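Female germline-specific tumor suppressor gld-1 (PDB 3K6T) binds specific sequences in target messenger RNAs and represses translation, as with the Notch receptor homolog glp-1, working as a homodimer joined through its Qua1 domain. Local coordinates at residues T21-P24 with H25-S28. Numbering follows the deposited sequence.
Sequences TLFP and HMFS
H25 follows P24 at the centre of a type II beta turn, F23-P24-H25-M26, which reverses the chain between the two helices of the Qua1 helical hairpin. The evidence is threefold: P24 has psi 126°, H25 has a positive phi of 64°, and M26 N donates to F23 O at 3.2 Å, coming from above the plane of the F23 carbonyl. The CA atoms of F23 and M26 are accordingly 5.6 Å apart. After the turn, M26 sends its side chain back across F23, with SD 3.8 Å from F23 CB. This sulfur is 5.4 Å from the centroid of the F23 ring and lies at its edge, a Met-aromatic contact; the bend at chi3 brings CE to 4.0 Å from F23 CD1. F27, the N-cap residue of helix 28-49, runs its side chain alongside that of F23, in the same direction. Its ring turns an edge toward the F23 face in an offset edge-to-face pair, with centroids 5.8 Å apart and planes at 72°. Both phenylalanines also serve the dimer, since F23 meets F23 of the second subunit at a shallow interplanar angle while F27 packs on H19 of that subunit. The nearest F23-F27 approach is F27 CE2 to F23 CB, 3.6 Å, with that methylene carbon near the plane of the F27 ring.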
# COMPACT_ATOMS: atom_id res chain seq x y z
N THR A 21 -13.07 -5.72 -0.33
CA THR A 21 -13.66 -7.06 -0.27
C THR A 21 -14.81 -7.21 -1.26
O THR A 21 -15.20 -8.33 -1.61
CB THR A 21 -14.15 -7.43 1.15
OG1 THR A 21 -15.28 -6.61 1.51
CG2 THR A 21 -13.03 -7.27 2.17
N LEU A 22 -15.34 -6.08 -1.72
CA LEU A 22 -16.33 -6.06 -2.80
C LEU A 22 -15.77 -6.63 -4.10
O LEU A 22 -16.53 -7.04 -4.97
CB LEU A 22 -16.78 -4.63 -3.07
CG LEU A 22 -17.99 -4.04 -2.34
CD1 LEU A 22 -18.47 -4.93 -1.22
CD2 LEU A 22 -17.65 -2.64 -1.86
N PHE A 23 -14.44 -6.63 -4.23
CA PHE A 23 -13.78 -7.01 -5.48
C PHE A 23 -12.79 -8.17 -5.30
O PHE A 23 -11.57 -7.99 -5.40
CB PHE A 23 -13.06 -5.80 -6.08
CG PHE A 23 -13.96 -4.60 -6.29
CD1 PHE A 23 -14.99 -4.65 -7.22
CD2 PHE A 23 -13.78 -3.44 -5.57
CE1 PHE A 23 -15.82 -3.56 -7.42
CE2 PHE A 23 -14.60 -2.34 -5.77
CZ PHE A 23 -15.63 -2.40 -6.71
N PRO A 24 -13.33 -9.37 -5.06
CA PRO A 24 -12.54 -10.57 -4.75
C PRO A 24 -11.58 -10.94 -5.86
O PRO A 24 -12.01 -11.09 -7.01
CB PRO A 24 -13.61 -11.66 -4.61
CG PRO A 24 -14.89 -10.94 -4.38
CD PRO A 24 -14.77 -9.67 -5.16
N HIS A 25 -10.29 -11.08 -5.53
CA HIS A 25 -9.27 -11.53 -6.48
C HIS A 25 -9.07 -10.58 -7.64
O HIS A 25 -8.58 -10.97 -8.70
CB HIS A 25 -9.62 -12.92 -7.03
CG HIS A 25 -9.91 -13.93 -5.96
ND1 HIS A 25 -8.93 -14.40 -5.11
CD2 HIS A 25 -11.06 -14.54 -5.61
CE1 HIS A 25 -9.47 -15.27 -4.27
NE2 HIS A 25 -10.76 -15.37 -4.55
N MET A 26 -9.44 -9.32 -7.44
CA MET A 26 -9.33 -8.35 -8.53
C MET A 26 -8.21 -7.35 -8.29
O MET A 26 -7.78 -6.66 -9.22
CB MET A 26 -10.67 -7.65 -8.73
CG MET A 26 -11.74 -8.59 -9.30
SD MET A 26 -13.41 -7.96 -9.13
CE MET A 26 -13.37 -6.62 -10.31
N PHE A 27 -7.73 -7.30 -7.06
CA PHE A 27 -6.71 -6.32 -6.68
C PHE A 27 -5.68 -6.93 -5.75
O PHE A 27 -5.50 -6.46 -4.63
CB PHE A 27 -7.35 -5.12 -6.00
CG PHE A 27 -8.28 -4.35 -6.89
CD1 PHE A 27 -7.77 -3.41 -7.78
CD2 PHE A 27 -9.65 -4.58 -6.86
CE1 PHE A 27 -8.62 -2.71 -8.61
CE2 PHE A 27 -10.49 -3.87 -7.70
CZ PHE A 27 -9.98 -2.94 -8.57
N SER A 28 -4.98 -7.95 -6.22
CA SER A 28 -4.07 -8.71 -5.36
C SER A 28 -2.88 -7.90 -4.84
O SER A 28 -2.52 -8.02 -3.67
CB SER A 28 -3.60 -9.99 -6.05
OG SER A 28 -4.67 -10.91 -6.16